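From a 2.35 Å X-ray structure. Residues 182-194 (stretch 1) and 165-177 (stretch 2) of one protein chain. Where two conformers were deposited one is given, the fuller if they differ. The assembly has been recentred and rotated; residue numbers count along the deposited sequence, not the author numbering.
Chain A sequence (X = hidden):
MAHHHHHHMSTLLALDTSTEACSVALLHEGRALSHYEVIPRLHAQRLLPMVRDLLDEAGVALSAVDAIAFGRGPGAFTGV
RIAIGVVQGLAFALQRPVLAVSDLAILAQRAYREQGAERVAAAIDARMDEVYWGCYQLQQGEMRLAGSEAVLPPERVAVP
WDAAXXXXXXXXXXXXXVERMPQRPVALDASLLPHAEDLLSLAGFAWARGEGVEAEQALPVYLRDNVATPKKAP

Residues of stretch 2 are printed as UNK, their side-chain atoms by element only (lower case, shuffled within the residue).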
# COMPACT_ATOMS: atom_id res chain seq x y z
N PRO A 182 2.84 -34.77 -7.98
CA PRO A 182 3.50 -36.07 -8.17
C PRO A 182 3.75 -36.85 -6.88
O PRO A 182 4.14 -38.01 -6.96
CB PRO A 182 4.83 -35.70 -8.84
CG PRO A 182 5.10 -34.32 -8.36
CD PRO A 182 3.77 -33.64 -8.22
N GLN A 183 3.55 -36.23 -5.72
CA GLN A 183 3.56 -36.95 -4.45
C GLN A 183 2.63 -36.23 -3.48
O GLN A 183 2.22 -35.10 -3.73
CB GLN A 183 4.98 -37.06 -3.87
CG GLN A 183 5.59 -35.73 -3.45
CD GLN A 183 6.16 -34.94 -4.61
OE1 GLN A 183 6.91 -35.47 -5.42
NE2 GLN A 183 5.82 -33.64 -4.68
N ARG A 184 2.27 -36.91 -2.39
CA ARG A 184 1.50 -36.26 -1.33
C ARG A 184 1.90 -36.80 0.04
O ARG A 184 2.31 -37.96 0.16
CB ARG A 184 -0.00 -36.44 -1.57
CG ARG A 184 -0.53 -37.86 -1.46
CD ARG A 184 -1.97 -37.83 -0.93
NE ARG A 184 -2.01 -37.39 0.47
CZ ARG A 184 -3.09 -36.91 1.07
NH1 ARG A 184 -4.23 -36.79 0.41
NH2 ARG A 184 -3.02 -36.54 2.34
N PRO A 185 1.80 -35.96 1.07
CA PRO A 185 2.15 -36.39 2.43
C PRO A 185 1.07 -37.26 3.06
O PRO A 185 -0.05 -37.33 2.54
CB PRO A 185 2.25 -35.06 3.19
CG PRO A 185 1.23 -34.19 2.51
CD PRO A 185 1.33 -34.56 1.04
N VAL A 186 1.41 -37.91 4.17
CA VAL A 186 0.41 -38.67 4.91
C VAL A 186 -0.69 -37.73 5.38
O VAL A 186 -1.87 -38.06 5.30
CB VAL A 186 1.06 -39.42 6.10
CG1 VAL A 186 -0.01 -40.05 6.97
CG2 VAL A 186 2.00 -40.51 5.59
N ALA A 187 -0.31 -36.55 5.85
CA ALA A 187 -1.28 -35.60 6.37
C ALA A 187 -1.09 -34.17 5.84
O ALA A 187 0.03 -33.72 5.62
CB ALA A 187 -1.22 -35.60 7.88
N LEU A 188 -2.19 -33.46 5.66
CA LEU A 188 -2.13 -32.08 5.21
C LEU A 188 -3.26 -31.21 5.79
O LEU A 188 -4.24 -31.72 6.34
CB LEU A 188 -2.14 -32.02 3.68
CG LEU A 188 -3.21 -32.75 2.87
CD1 LEU A 188 -4.53 -32.01 2.89
CD2 LEU A 188 -2.76 -32.93 1.43
N ASP A 189 -3.12 -29.90 5.66
CA ASP A 189 -4.17 -28.97 6.02
C ASP A 189 -4.26 -27.92 4.92
O ASP A 189 -3.47 -26.98 4.89
CB ASP A 189 -3.89 -28.30 7.38
CG ASP A 189 -5.05 -27.40 7.85
OD1 ASP A 189 -6.01 -27.16 7.08
OD2 ASP A 189 -4.98 -26.91 9.00
N ALA A 190 -5.23 -28.08 4.02
CA ALA A 190 -5.35 -27.17 2.90
C ALA A 190 -6.04 -25.84 3.28
O ALA A 190 -6.18 -24.95 2.45
CB ALA A 190 -6.10 -27.86 1.77
N SER A 191 -6.47 -25.70 4.52
CA SER A 191 -7.11 -24.45 4.91
C SER A 191 -6.24 -23.59 5.85
O SER A 191 -6.64 -22.50 6.25
CB SER A 191 -8.47 -24.73 5.55
OG SER A 191 -8.29 -25.14 6.89
N LEU A 192 -5.05 -24.07 6.17
CA LEU A 192 -4.15 -23.31 7.05
C LEU A 192 -3.64 -22.02 6.41
O LEU A 192 -3.18 -22.00 5.25
CB LEU A 192 -2.95 -24.16 7.47
CG LEU A 192 -2.22 -23.62 8.70
CD1 LEU A 192 -3.07 -23.82 9.98
CD2 LEU A 192 -0.83 -24.23 8.81
N LEU A 193 -3.69 -20.94 7.19
CA LEU A 193 -3.34 -19.60 6.75
C LEU A 193 -2.17 -19.06 7.60
O LEU A 193 -1.87 -19.61 8.66
CB LEU A 193 -4.56 -18.68 6.86
CG LEU A 193 -5.79 -19.04 6.01
CD1 LEU A 193 -6.92 -18.02 6.20
CD2 LEU A 193 -5.41 -19.15 4.52
N PRO A 194 -1.46 -18.03 7.11
CA PRO A 194 -0.41 -17.36 7.89
C PRO A 194 -0.95 -16.75 9.18
O PRO A 194 -2.10 -16.35 9.22
CB PRO A 194 0.08 -16.26 6.94
CG PRO A 194 -0.22 -16.78 5.60
CD PRO A 194 -1.52 -17.51 5.73
N UNK A 165 8.79 -40.78 2.84
CA UNK A 165 8.87 -40.60 4.29
C UNK A 165 7.56 -40.01 4.82
O UNK A 165 6.98 -39.12 4.23
c UNK A 165 10.05 -39.71 4.66
N UNK A 166 7.09 -40.53 5.95
CA UNK A 166 5.76 -40.21 6.44
C UNK A 166 5.76 -39.08 7.47
O UNK A 166 4.77 -38.88 8.19
c UNK A 166 5.13 -41.48 7.04
N UNK A 167 6.85 -38.32 7.55
CA UNK A 167 6.97 -37.30 8.60
C UNK A 167 6.72 -35.87 8.09
O UNK A 167 6.44 -34.96 8.87
o UNK A 167 10.23 -36.11 8.53
c UNK A 167 9.46 -37.06 8.27
o UNK A 167 9.54 -37.74 7.22
c UNK A 167 8.35 -37.38 9.24
N UNK A 168 6.81 -35.67 6.78
CA UNK A 168 6.57 -34.32 6.26
C UNK A 168 5.06 -34.02 6.06
O UNK A 168 4.25 -34.92 5.82
c UNK A 168 4.82 -34.42 0.25
c UNK A 168 7.35 -34.10 4.96
c UNK A 168 5.39 -35.62 0.62
n UNK A 168 6.74 -36.70 2.43
c UNK A 168 6.08 -35.66 1.83
c UNK A 168 5.59 -33.34 2.28
c UNK A 168 4.91 -33.29 1.07
c UNK A 168 6.19 -34.54 2.67
c UNK A 168 6.95 -34.94 3.82
c UNK A 168 7.27 -36.26 3.62
N UNK A 169 4.72 -32.75 6.18
CA UNK A 169 3.34 -32.28 6.28
C UNK A 169 3.06 -31.26 5.19
O UNK A 169 3.92 -30.43 4.87
c UNK A 169 1.72 -31.18 7.99
c UNK A 169 -0.54 -31.54 8.76
c UNK A 169 3.13 -31.70 7.70
c UNK A 169 1.43 -29.82 7.85
c UNK A 169 -0.83 -30.19 8.61
c UNK A 169 0.17 -29.33 8.16
c UNK A 169 0.73 -32.02 8.47
N UNK A 170 1.85 -31.28 4.65
CA UNK A 170 1.46 -30.30 3.65
C UNK A 170 0.59 -29.20 4.26
O UNK A 170 -0.46 -29.44 4.88
N UNK A 171 1.03 -27.96 4.08
CA UNK A 171 0.33 -26.82 4.65
C UNK A 171 -0.02 -25.80 3.59
O UNK A 171 0.83 -25.44 2.77
c UNK A 171 1.16 -26.18 5.73
N UNK A 172 -1.25 -25.31 3.63
CA UNK A 172 -1.67 -24.19 2.81
C UNK A 172 -2.70 -24.48 1.74
O UNK A 172 -2.90 -25.65 1.35
N UNK A 173 -3.33 -23.42 1.25
CA UNK A 173 -4.44 -23.53 0.31
C UNK A 173 -4.02 -24.13 -1.03
O UNK A 173 -4.88 -24.57 -1.81
c UNK A 173 -5.07 -22.16 0.02
c UNK A 173 -5.62 -21.52 1.32
o UNK A 173 -4.08 -21.30 -0.56
N UNK A 174 -2.72 -24.13 -1.31
CA UNK A 174 -2.19 -24.76 -2.51
C UNK A 174 -2.46 -26.26 -2.55
O UNK A 174 -2.45 -26.88 -3.61
N UNK A 175 -2.69 -26.84 -1.38
CA UNK A 175 -2.92 -28.26 -1.28
C UNK A 175 -4.31 -28.66 -1.77
O UNK A 175 -4.61 -29.85 -1.86
c UNK A 175 -2.66 -28.74 0.15
c UNK A 175 1.97 -31.37 -0.61
c UNK A 175 -0.39 -27.81 0.96
c UNK A 175 -1.17 -28.78 0.38
c UNK A 175 0.69 -31.81 -0.98
n UNK A 175 0.93 -28.18 0.93
c UNK A 175 1.04 -29.40 0.31
c UNK A 175 -0.27 -29.80 -0.06
c UNK A 175 -0.43 -31.02 -0.73
c UNK A 175 2.16 -30.18 0.04
N UNK A 176 -5.12 -27.67 -2.16
CA UNK A 176 -6.34 -27.95 -2.90
C UNK A 176 -6.03 -28.68 -4.20
O UNK A 176 -6.86 -29.41 -4.72
N UNK A 177 -4.79 -28.56 -4.68
CA UNK A 177 -4.37 -29.23 -5.91
C UNK A 177 -3.63 -30.56 -5.69
O UNK A 177 -2.92 -31.03 -6.57
c UNK A 177 -4.55 -27.03 -8.62
c UNK A 177 -5.24 -24.77 -8.39
c UNK A 177 -4.23 -25.89 -6.55
c UNK A 177 -5.12 -25.91 -9.15
c UNK A 177 -4.10 -27.05 -7.31
c UNK A 177 -3.46 -28.30 -6.74
o UNK A 177 -5.82 -23.65 -8.93
c UNK A 177 -4.80 -24.76 -7.08
O HOH W 1 4.33 -37.47 4.96
O HOH W 2 2.66 -36.23 7.25
O HOH W 3 -2.35 -20.96 2.77

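Position 165 carries one side-chain carbon, which points away from stretch 1. It is alanine, A165. Its carbonyl oxygen accepts a hydrogen bond from water 1.

Position 166 also has a single carbon. This CB lies 3.6 Å from V186 CG2, an apolar contact near the open end of the pairing. The residue is A166.

Position 167 has two side-chain carbons, the second carrying two oxygens. That is a short carboxylate, D167. It points away and touches nothing on stretch 1.

Position 168 bears one carbon, then fused five- and six-membered rings with eight carbons and one nitrogen. Only tryptophan fits, so this is W168. P185 CB sits 3.7 Å from the centroid of its six-membered ring, nearly on the ring normal, a CH-pi contact over the face. Q183 CG also reaches the ring, 4.0 Å from W168 CH2.

Position 169 shows one carbon and a ring of six carbons with no oxygen. It is phenylalanine, F169. L188 CA lies over one face of the ring, 4.3 Å from its centroid. A187 CB is 4.1 Å from F169 CD1, and D189 CB is 3.8 Å from F169 CZ.

Position 170 has no side-chain atoms and is glycine, G170. There is little space for more: an ideal CB would be 3.3 Å from L188 CB and 3.2 Å from P185 CG. It would also clash with the ring of residue 175.

Position 171 has one carbon, its CB, 4.2 Å from L192 CD2. It is A171.

Position 172 lacks a side chain. Its phi of 114° and psi of 163° would jam a CB against the preceding carbonyl oxygen, so the backbone itself calls for glycine, G172.

Position 173 has a carbon carrying one oxygen and one carbon. This branching gives threonine, T173. Its CG2 is 4.0 Å from L193 CD2, and its hydroxyl bonds elsewhere in the structure.

Position 174 has no side-chain atoms and no contact with stretch 1. It is G174.

Position 175 repeats the fused ring pair with one nitrogen, so it is W175. W175 CZ3 lies 3.5 Å from P185 CD, and W175 CE3 lies 3.7 Å from L188 CD2.

Position 176 is bare, although an ideal CB would have room. It is G176.

Position 177 has one carbon and a six-carbon ring bearing an oxygen. It is tyrosine, Y177, out of reach of stretch 1.

The contact is a short parallel strand pairing. G170 N donates to A187 O at 3.2 Å, D189 N to G170 O at 2.8 Å, and G172 N to D189 O at 3.1 Å. G170 thus bonds to the residues before and after L188, as parallel register requires. P185 packs against both tryptophans. Water extends the link: water 1 joins V186 N to W168 O, and water 3 joins T173 N to L192 O. Together the stretches bury 796 Å².

Stretch 2, residues 165-177: AADWFGAGTGWGY
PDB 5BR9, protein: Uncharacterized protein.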